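Local atomic coordinates of oxidoreductase, short chain dehydrogenase/reductase family protein (Bifidobacterium adolescentis L2-32, PDB entry 6OW4), a protein that acts as an NADH-dependent 20beta-hydroxysteroid dehydrogenase of the short-chain dehydrogenase/reductase family, binding the dinucleotide at the C-terminal ends of the strands of a Rossmann-type fold. Residues 172-182 with 221-231; 250-258 with 286-294. All coordinates share one frame; numbering follows the deposited sequence.

Followed from the N terminus, the chain runs after its first four strands into strand 174-179, leaves the sheet through helix 198-217, and returns as strand 223-230, where interaction 1 closes that crossover toward the 284-287 side of the seven-stranded parallel sheet. Interaction 2 opens only later: residues 250-258, the loop after helix 244-250, meet the C-terminal tail 286-294 once helix 262-273 and strand 284-287 have been built. The two contacts therefore stand in series, neither nested nor crossed, with centres about 22 Å apart. They are joined at the sheet edge, where Ser-229 and Gly-231 probably pair with Val-287 through backbone hydrogen bonds and Leu-182 packs on Asp-288 and Tyr-291.

Interaction 1: residues 172-182 with 221-231; sequences HGGSLIFTAAL and DGIRSNTISPG. Unlike the reference sequence in segment 172-182: Ala-181 (reference Ser). With NAD (nicotinamide-adenine-dinucleotide), chain N.
Leu-176 and Phe-178 donate their backbone N-H groups to Arg-224 O and Asn-226 O, and their own carbonyls receive Asn-226 N and Ile-228 N, in a parallel ladder that runs from Gly-174 to Ala-180. The straightest rung is Leu-176 N to Arg-224 O (2.7 Å, 177°); at the start of the ladder Gly-174 N bonds Gly-222 O at 3.1 Å. One water donates to Leu-176 O (2.8 Å) and to Ser-175 OG (2.6 Å) and accepts from Asn-226 ND2, which is also hydrogen-bonded to Val-280 O. Ser-175 OG and Arg-224 NH2, though neighbours, are not bonded to each other; both turn to Leu-272 O. Ser-225 OG lies 3.4 Å from Phe-178 CE1 but is bonded to Ser-211. On the face bearing Ile-177 and Ile-228, CG2 of the first presses tightly on CD1 of the second (3.4 Å). With CG2 anti to the backbone N, Thr-179 sets that methyl 3.3 Å from NAD O4D, while its OG1 bonds Asn-128. Ala-180 O, buried, finds no partner in the model. Pro-230 and Ala-181 touch the nicotinamide ring, so these adjacent strands of the Rossmann-type fold end at the cofactor site characteristic of short-chain dehydrogenases.

Interaction 2: residues 250-258 with 286-294; sequences MLEVVPMHR and RVDGGYSVF
Val-253 and Tyr-291 lie side by side, and the valine's CG2 presses obliquely on the ring at CE2, 3.3 Å away. Val-254 meets the same ring at about a right angle, its CG2 in the ring plane at the edge, 3.9 Å from CD2. The phenol swings out to them because CG is anti to the backbone N (chi1 179°), and its hydroxyl is bonded to Tyr-189 N. A phenylalanine here would probably leave that backbone N without its mate. The hollow beside it is made by a type I' turn from Asp-288 to Tyr-291, overlapped by an Asx turn (Asp-288 OD1 accepting Gly-290 N); its two glycines, with positive phi, face the type I turn of Val-254 to His-257. Pro-255 fills this hollow: its CD rests 3.3 Å from Gly-290 O, and its CG slides past Phe-294 CE2 at 3.6 Å. Met-256 folds over Gly-289, with SD 3.6 Å from the glycine CA, and its N makes a weak bond to Gly-289 O. Val-253 O, buried without a hydrogen-bond partner, points at the Phe-294 ring edge (3.4 Å to CD2), a ring that also stacks edge-to-face on Tyr-189 of a third subunit.

Interaction 1: residues 172-182 with 221-231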
loop_
_atom_site.group_PDB
_atom_site.type_symbol
_atom_site.label_atom_id
_atom_site.label_comp_id
_atom_site.label_asym_id
_atom_site.label_seq_id
_atom_site.Cartn_x
_atom_site.Cartn_y
_atom_site.Cartn_z
ATOM N N HIS F 172 29.033 14.870 -1.991
ATOM C CA HIS F 172 28.982 13.436 -2.388
ATOM C C HIS F 172 27.649 12.817 -1.953
ATOM O O HIS F 172 26.905 13.471 -1.190
ATOM C CB HIS F 172 30.196 12.676 -1.831
ATOM C CG HIS F 172 30.305 12.682 -0.342
ATOM N ND1 HIS F 172 29.589 11.812 0.458
ATOM C CD2 HIS F 172 31.057 13.431 0.494
ATOM C CE1 HIS F 172 29.886 12.032 1.722
ATOM N NE2 HIS F 172 30.785 13.021 1.771
ATOM N N GLY F 173 27.371 11.600 -2.429
ATOM C CA GLY F 173 26.124 10.856 -2.163
ATOM C C GLY F 173 26.179 10.108 -0.843
ATOM O O GLY F 173 27.120 10.356 -0.062
ATOM N N GLY F 174 25.210 9.221 -0.600
ATOM C CA GLY F 174 25.131 8.416 0.633
ATOM C C GLY F 174 23.839 7.626 0.735
ATOM O O GLY F 174 23.021 7.706 -0.199
ATOM N N SER F 175 23.663 6.894 1.838
ATOM C CA SER F 175 22.519 5.976 2.089
ATOM C C SER F 175 21.942 6.220 3.488
ATOM O O SER F 175 22.649 5.942 4.478
ATOM C CB SER F 175 22.940 4.540 1.920
ATOM O OG SER F 175 21.853 3.660 2.170
ATOM N N LEU F 176 20.702 6.714 3.557
ATOM C CA LEU F 176 19.940 6.901 4.820
ATOM C C LEU F 176 19.070 5.664 5.053
ATOM O O LEU F 176 18.296 5.316 4.142
ATOM C CB LEU F 176 19.073 8.159 4.717
ATOM C CG LEU F 176 19.799 9.438 4.303
ATOM C CD1 LEU F 176 18.802 10.556 4.049
ATOM C CD2 LEU F 176 20.818 9.853 5.355
ATOM N N ILE F 177 19.208 5.027 6.219
ATOM C CA ILE F 177 18.344 3.893 6.665
ATOM C C ILE F 177 17.631 4.316 7.953
ATOM O O ILE F 177 18.307 4.480 8.983
ATOM C CB ILE F 177 19.152 2.591 6.852
ATOM C CG1 ILE F 177 20.004 2.258 5.622
ATOM C CG2 ILE F 177 18.227 1.441 7.218
ATOM C CD1 ILE F 177 21.440 2.725 5.713
ATOM N N PHE F 178 16.312 4.495 7.880
ATOM C CA PHE F 178 15.433 4.834 9.026
ATOM C C PHE F 178 14.763 3.550 9.521
ATOM O O PHE F 178 14.173 2.839 8.693
ATOM C CB PHE F 178 14.378 5.862 8.607
ATOM C CG PHE F 178 14.908 7.205 8.168
ATOM C CD1 PHE F 178 15.500 7.369 6.925
ATOM C CD2 PHE F 178 14.777 8.316 8.984
ATOM C CE1 PHE F 178 15.969 8.610 6.520
ATOM C CE2 PHE F 178 15.241 9.558 8.577
ATOM C CZ PHE F 178 15.840 9.702 7.347
ATOM N N THR F 179 14.855 3.259 10.819
ATOM C CA THR F 179 14.127 2.135 11.464
ATOM C C THR F 179 12.668 2.555 11.668
ATOM O O THR F 179 12.421 3.451 12.499
ATOM C CB THR F 179 14.788 1.700 12.778
ATOM O OG1 THR F 179 16.175 1.474 12.533
ATOM C CG2 THR F 179 14.174 0.442 13.350
ATOM N N ALA F 180 11.749 1.953 10.909
ATOM C CA ALA F 180 10.283 2.094 11.071
ATOM C C ALA F 180 9.788 0.948 11.963
ATOM O O ALA F 180 10.518 0.587 12.907
ATOM C CB ALA F 180 9.613 2.113 9.718
ATOM N N ALA F 181 8.594 0.415 11.687
ATOM C CA ALA F 181 8.016 -0.779 12.346
ATOM C C ALA F 181 6.736 -1.192 11.613
ATOM O O ALA F 181 6.237 -0.394 10.788
ATOM C CB ALA F 181 7.736 -0.499 13.803
ATOM N N LEU F 182 6.228 -2.391 11.915
ATOM C CA LEU F 182 4.926 -2.896 11.403
ATOM C C LEU F 182 3.777 -2.166 12.105
ATOM O O LEU F 182 2.669 -2.149 11.536
ATOM C CB LEU F 182 4.832 -4.408 11.629
ATOM C CG LEU F 182 5.487 -5.274 10.557
ATOM C CD1 LEU F 182 5.439 -6.730 10.973
ATOM C CD2 LEU F 182 4.817 -5.085 9.200
ATOM N N ASP F 221 21.284 14.546 -5.483
ATOM C CA ASP F 221 22.493 14.731 -4.636
ATOM C C ASP F 221 23.203 13.384 -4.431
ATOM O O ASP F 221 24.219 13.364 -3.701
ATOM C CB ASP F 221 22.119 15.386 -3.302
ATOM C CG ASP F 221 21.400 16.720 -3.448
ATOM O OD1 ASP F 221 21.885 17.564 -4.233
ATOM O OD2 ASP F 221 20.358 16.904 -2.782
ATOM N N GLY F 222 22.696 12.308 -5.044
ATOM C CA GLY F 222 23.273 10.951 -4.968
ATOM C C GLY F 222 23.007 10.287 -3.627
ATOM O O GLY F 222 23.750 9.353 -3.275
ATOM N N ILE F 223 21.973 10.735 -2.909
ATOM C CA ILE F 223 21.589 10.219 -1.562
ATOM C C ILE F 223 20.341 9.345 -1.720
ATOM O O ILE F 223 19.342 9.837 -2.276
ATOM C CB ILE F 223 21.380 11.384 -0.568
ATOM C CG1 ILE F 223 22.655 12.220 -0.415
ATOM C CG2 ILE F 223 20.875 10.874 0.777
ATOM C CD1 ILE F 223 22.474 13.509 0.353
ATOM N N ARG F 224 20.417 8.088 -1.270
ATOM C CA ARG F 224 19.271 7.145 -1.193
ATOM C C ARG F 224 18.721 7.169 0.235
ATOM O O ARG F 224 19.523 7.361 1.171
ATOM C CB ARG F 224 19.701 5.734 -1.608
ATOM C CG ARG F 224 20.206 5.643 -3.039
ATOM C CD ARG F 224 20.617 4.246 -3.463
ATOM N NE ARG F 224 21.633 3.658 -2.596
ATOM C CZ ARG F 224 21.416 2.738 -1.656
ATOM N NH1 ARG F 224 20.198 2.270 -1.427
ATOM N NH2 ARG F 224 22.432 2.282 -0.943
ATOM N N SER F 225 17.405 7.002 0.384
ATOM C CA SER F 225 16.684 6.993 1.683
ATOM C C SER F 225 15.660 5.858 1.688
ATOM O O SER F 225 14.732 5.896 0.859
ATOM C CB SER F 225 16.023 8.320 1.955
ATOM O OG SER F 225 15.367 8.312 3.217
ATOM N N ASN F 226 15.831 4.892 2.590
ATOM C CA ASN F 226 14.949 3.702 2.712
ATOM C C ASN F 226 14.643 3.458 4.191
ATOM O O ASN F 226 15.373 3.992 5.048
ATOM C CB ASN F 226 15.576 2.468 2.060
ATOM C CG ASN F 226 15.738 2.620 0.563
ATOM O OD1 ASN F 226 14.753 2.617 -0.174
ATOM N ND2 ASN F 226 16.973 2.754 0.107
ATOM N N THR F 227 13.596 2.678 4.461
ATOM C CA THR F 227 13.177 2.264 5.822
ATOM C C THR F 227 13.266 0.742 5.953
ATOM O O THR F 227 13.091 0.039 4.940
ATOM C CB THR F 227 11.759 2.745 6.137
ATOM O OG1 THR F 227 10.889 2.204 5.144
ATOM C CG2 THR F 227 11.647 4.251 6.159
ATOM N N ILE F 228 13.536 0.276 7.172
ATOM C CA ILE F 228 13.425 -1.148 7.589
ATOM C C ILE F 228 12.286 -1.228 8.608
ATOM O O ILE F 228 12.334 -0.479 9.599
ATOM C CB ILE F 228 14.765 -1.656 8.154
ATOM C CG1 ILE F 228 15.891 -1.495 7.129
ATOM C CG2 ILE F 228 14.646 -3.094 8.640
ATOM C CD1 ILE F 228 17.266 -1.801 7.673
ATOM N N SER F 229 11.289 -2.075 8.345
ATOM C CA SER F 229 10.100 -2.290 9.208
ATOM C C SER F 229 10.200 -3.660 9.867
ATOM O O SER F 229 9.531 -4.603 9.445
ATOM C CB SER F 229 8.832 -2.147 8.412
ATOM O OG SER F 229 8.681 -0.813 7.955
ATOM N N PRO F 230 11.040 -3.821 10.916
ATOM C CA PRO F 230 11.178 -5.110 11.587
ATOM C C PRO F 230 9.865 -5.515 12.271
ATOM O O PRO F 230 9.147 -4.641 12.725
ATOM C CB PRO F 230 12.298 -4.886 12.616
ATOM C CG PRO F 230 12.296 -3.393 12.853
ATOM C CD PRO F 230 11.879 -2.781 11.533
ATOM N N GLY F 231 9.576 -6.818 12.294
ATOM C CA GLY F 231 8.482 -7.402 13.091
ATOM C C GLY F 231 8.934 -7.616 14.522
ATOM O O GLY F 231 9.678 -6.762 15.037
HETATM P PA NAD N . 16.224 -0.580 22.318
HETATM O O1A NAD N . 15.275 0.098 23.251
HETATM O O2A NAD N . 17.414 -1.147 23.106
HETATM O O5B NAD N . 16.777 0.425 21.217
HETATM C C5B NAD N . 16.397 1.802 21.228
HETATM C C4B NAD N . 17.681 2.647 21.458
HETATM O O4B NAD N . 17.330 4.130 21.098
HETATM C C3B NAD N . 18.069 2.627 22.665
HETATM O O3B NAD N . 19.495 2.277 22.780
HETATM C C2B NAD N . 17.839 4.159 23.268
HETATM O O2B NAD N . 18.874 4.475 24.244
HETATM C C1B NAD N . 17.898 4.943 22.267
HETATM N N9A NAD N . 17.040 6.145 22.523
HETATM C C8A NAD N . 15.758 6.401 22.871
HETATM N N7A NAD N . 15.605 7.746 22.959
HETATM C C5A NAD N . 16.792 8.318 22.669
HETATM C C6A NAD N . 17.181 9.663 22.615
HETATM N N6A NAD N . 16.543 10.921 22.830
HETATM N N1A NAD N . 18.456 9.984 22.291
HETATM C C2A NAD N . 19.371 8.997 22.014
HETATM N N3A NAD N . 18.987 7.662 22.066
HETATM C C4A NAD N . 17.693 7.334 22.395
HETATM O O3 NAD N . 15.430 -1.808 21.561
HETATM P PN NAD N . 15.556 -2.118 19.985
HETATM O O1N NAD N . 14.771 -3.364 19.683
HETATM O O2N NAD N . 17.029 -2.331 19.628
HETATM O O5D NAD N . 14.925 -0.906 19.162
HETATM C C5D NAD N . 15.690 -0.194 18.199
HETATM C C4D NAD N . 14.734 0.472 17.175
HETATM O O4D NAD N . 14.073 -0.449 16.528
HETATM C C3D NAD N . 13.701 1.334 17.876
HETATM O O3D NAD N . 13.556 2.521 17.208
HETATM C C2D NAD N . 12.389 0.496 17.806
HETATM O O2D NAD N . 11.236 1.438 17.850
HETATM C C1D NAD N . 12.491 -0.137 16.688
HETATM N N1N NAD N . 11.756 -1.404 16.627
HETATM C C2N NAD N . 12.154 -2.495 17.388
HETATM C C3N NAD N . 11.444 -3.704 17.319
HETATM C C7N NAD N . 11.869 -4.927 18.168
HETATM O O7N NAD N . 11.030 -5.734 18.524
HETATM N N7N NAD N . 13.227 -5.129 18.539
HETATM C C4N NAD N . 10.348 -3.811 16.484
HETATM C C5N NAD N . 9.950 -2.727 15.718
HETATM C C6N NAD N . 10.667 -1.525 15.789
HETATM O O HOH W 1 19.205 3.568 2.162
#

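Interaction 2: residues 250-258 with 286-294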
loop_
_atom_site.group_PDB
_atom_site.type_symbol
_atom_site.label_atom_id
_atom_site.label_comp_id
_atom_site.label_asym_id
_atom_site.label_seq_id
_atom_site.Cartn_x
_atom_site.Cartn_y
_atom_site.Cartn_z
ATOM N N MET F 250 2.190 -14.365 20.988
ATOM C CA MET F 250 2.618 -13.237 20.113
ATOM C C MET F 250 2.902 -13.737 18.690
ATOM O O MET F 250 2.648 -12.966 17.745
ATOM C CB MET F 250 3.882 -12.564 20.657
ATOM C CG MET F 250 3.644 -11.735 21.898
ATOM S SD MET F 250 5.197 -11.233 22.682
ATOM C CE MET F 250 5.598 -9.780 21.713
ATOM N N LEU F 251 3.419 -14.963 18.545
ATOM C CA LEU F 251 3.875 -15.539 17.249
ATOM C C LEU F 251 2.742 -16.325 16.572
ATOM O O LEU F 251 3.020 -16.988 15.552
ATOM C CB LEU F 251 5.095 -16.430 17.502
ATOM C CG LEU F 251 6.288 -15.743 18.165
ATOM C CD1 LEU F 251 7.407 -16.741 18.412
ATOM C CD2 LEU F 251 6.789 -14.578 17.328
ATOM N N GLU F 252 1.518 -16.253 17.112
ATOM C CA GLU F 252 0.266 -16.714 16.450
ATOM C C GLU F 252 0.289 -16.304 14.973
ATOM O O GLU F 252 0.130 -17.185 14.101
ATOM C CB GLU F 252 -0.961 -16.083 17.114
ATOM C CG GLU F 252 -1.576 -16.914 18.225
ATOM C CD GLU F 252 -2.890 -16.352 18.747
ATOM O OE1 GLU F 252 -3.776 -16.058 17.915
ATOM O OE2 GLU F 252 -3.020 -16.191 19.978
ATOM N N VAL F 253 0.511 -15.008 14.725
ATOM C CA VAL F 253 0.296 -14.326 13.414
ATOM C C VAL F 253 1.643 -14.102 12.712
ATOM O O VAL F 253 1.698 -13.234 11.822
ATOM C CB VAL F 253 -0.478 -13.005 13.607
ATOM C CG1 VAL F 253 -1.917 -13.256 14.027
ATOM C CG2 VAL F 253 0.205 -12.072 14.598
ATOM N N VAL F 254 2.682 -14.854 13.092
ATOM C CA VAL F 254 4.005 -14.883 12.397
ATOM C C VAL F 254 4.198 -16.287 11.825
ATOM O O VAL F 254 4.511 -17.217 12.562
ATOM C CB VAL F 254 5.160 -14.485 13.336
ATOM C CG1 VAL F 254 6.496 -14.447 12.605
ATOM C CG2 VAL F 254 4.899 -13.153 14.019
ATOM N N PRO F 255 3.996 -16.482 10.500
ATOM C CA PRO F 255 4.142 -17.796 9.872
ATOM C C PRO F 255 5.415 -18.566 10.259
ATOM O O PRO F 255 5.331 -19.768 10.418
ATOM C CB PRO F 255 4.183 -17.459 8.375
ATOM C CG PRO F 255 3.336 -16.213 8.256
ATOM C CD PRO F 255 3.587 -15.447 9.538
ATOM N N MET F 256 6.548 -17.868 10.392
ATOM C CA MET F 256 7.869 -18.477 10.715
ATOM C C MET F 256 7.898 -18.939 12.179
ATOM O O MET F 256 8.795 -19.732 12.519
ATOM C CB MET F 256 9.015 -17.494 10.447
ATOM C CG MET F 256 9.338 -17.347 8.966
ATOM S SD MET F 256 10.858 -16.417 8.613
ATOM C CE MET F 256 12.076 -17.441 9.437
ATOM N N HIS F 257 6.958 -18.468 13.006
ATOM C CA HIS F 257 6.743 -18.912 14.412
ATOM C C HIS F 257 8.052 -18.805 15.202
ATOM O O HIS F 257 8.391 -19.761 15.922
ATOM C CB HIS F 257 6.156 -20.331 14.450
ATOM C CG HIS F 257 4.761 -20.413 13.929
ATOM N ND1 HIS F 257 3.751 -19.596 14.399
ATOM C CD2 HIS F 257 4.201 -21.210 12.994
ATOM C CE1 HIS F 257 2.629 -19.881 13.769
ATOM N NE2 HIS F 257 2.878 -20.870 12.903
ATOM N N ARG F 258 8.759 -17.684 15.052
ATOM C CA ARG F 258 9.973 -17.347 15.841
ATOM C C ARG F 258 10.209 -15.837 15.761
ATOM O O ARG F 258 9.852 -15.236 14.726
ATOM C CB ARG F 258 11.187 -18.137 15.341
ATOM C CG ARG F 258 11.721 -17.716 13.978
ATOM C CD ARG F 258 13.016 -18.449 13.682
ATOM N NE ARG F 258 13.640 -18.101 12.411
ATOM C CZ ARG F 258 14.327 -16.988 12.167
ATOM N NH1 ARG F 258 14.472 -16.061 13.102
ATOM N NH2 ARG F 258 14.861 -16.797 10.974
ATOM N N ARG F 286 10.379 -4.853 4.851
ATOM C CA ARG F 286 9.794 -5.504 6.050
ATOM C C ARG F 286 10.617 -6.756 6.371
ATOM O O ARG F 286 10.868 -7.551 5.446
ATOM C CB ARG F 286 8.319 -5.844 5.817
ATOM C CG ARG F 286 7.463 -4.635 5.468
ATOM C CD ARG F 286 5.981 -4.942 5.380
ATOM N NE ARG F 286 5.284 -3.942 4.580
ATOM C CZ ARG F 286 3.962 -3.852 4.449
ATOM N NH1 ARG F 286 3.168 -4.704 5.073
ATOM N NH2 ARG F 286 3.436 -2.903 3.694
ATOM N N VAL F 287 11.028 -6.900 7.633
ATOM C CA VAL F 287 11.793 -8.071 8.154
ATOM C C VAL F 287 11.015 -8.622 9.356
ATOM O O VAL F 287 11.421 -8.347 10.500
ATOM C CB VAL F 287 13.238 -7.671 8.511
ATOM C CG1 VAL F 287 14.105 -8.883 8.813
ATOM C CG2 VAL F 287 13.875 -6.829 7.415
ATOM N N ASP F 288 9.928 -9.355 9.088
ATOM C CA ASP F 288 8.872 -9.684 10.085
ATOM C C ASP F 288 8.495 -11.173 10.065
ATOM O O ASP F 288 7.504 -11.527 10.738
ATOM C CB ASP F 288 7.628 -8.828 9.837
ATOM C CG ASP F 288 6.960 -9.059 8.490
ATOM O OD1 ASP F 288 7.488 -9.867 7.697
ATOM O OD2 ASP F 288 5.917 -8.427 8.242
ATOM N N GLY F 289 9.237 -12.010 9.333
ATOM C CA GLY F 289 8.973 -13.458 9.209
ATOM C C GLY F 289 7.576 -13.765 8.683
ATOM O O GLY F 289 7.025 -14.817 9.062
ATOM N N GLY F 290 7.026 -12.887 7.835
ATOM C CA GLY F 290 5.745 -13.091 7.130
ATOM C C GLY F 290 4.548 -12.527 7.880
ATOM O O GLY F 290 3.415 -12.827 7.461
ATOM N N TYR F 291 4.769 -11.738 8.938
ATOM C CA TYR F 291 3.692 -11.116 9.755
ATOM C C TYR F 291 2.723 -10.357 8.838
ATOM O O TYR F 291 1.498 -10.522 9.000
ATOM C CB TYR F 291 4.256 -10.178 10.828
ATOM C CG TYR F 291 3.198 -9.497 11.664
ATOM C CD1 TYR F 291 2.513 -8.390 11.189
ATOM C CD2 TYR F 291 2.857 -9.975 12.920
ATOM C CE1 TYR F 291 1.529 -7.764 11.939
ATOM C CE2 TYR F 291 1.876 -9.361 13.684
ATOM C CZ TYR F 291 1.207 -8.253 13.193
ATOM O OH TYR F 291 0.237 -7.642 13.934
ATOM N N SER F 292 3.262 -9.566 7.902
ATOM C CA SER F 292 2.511 -8.619 7.033
ATOM C C SER F 292 1.528 -9.359 6.120
ATOM O O SER F 292 0.638 -8.689 5.565
ATOM C CB SER F 292 3.437 -7.768 6.211
ATOM O OG SER F 292 4.034 -8.522 5.165
ATOM N N VAL F 293 1.702 -10.672 5.941
ATOM C CA VAL F 293 0.806 -11.522 5.101
ATOM C C VAL F 293 -0.564 -11.603 5.783
ATOM O O VAL F 293 -1.575 -11.570 5.062
ATOM C CB VAL F 293 1.396 -12.925 4.858
ATOM C CG1 VAL F 293 0.428 -13.798 4.075
ATOM C CG2 VAL F 293 2.748 -12.863 4.160
ATOM N N PHE F 294 -0.582 -11.717 7.116
ATOM C CA PHE F 294 -1.808 -11.705 7.958
ATOM C C PHE F 294 -2.137 -10.260 8.350
ATOM O O PHE F 294 -3.216 -9.755 8.043
ATOM C CB PHE F 294 -1.627 -12.586 9.197
ATOM C CG PHE F 294 -1.389 -14.048 8.911
ATOM C CD1 PHE F 294 -2.210 -14.746 8.037
ATOM C CD2 PHE F 294 -0.358 -14.736 9.533
ATOM C CE1 PHE F 294 -1.998 -16.093 7.782
ATOM C CE2 PHE F 294 -0.146 -16.082 9.277
ATOM C CZ PHE F 294 -0.966 -16.758 8.403
#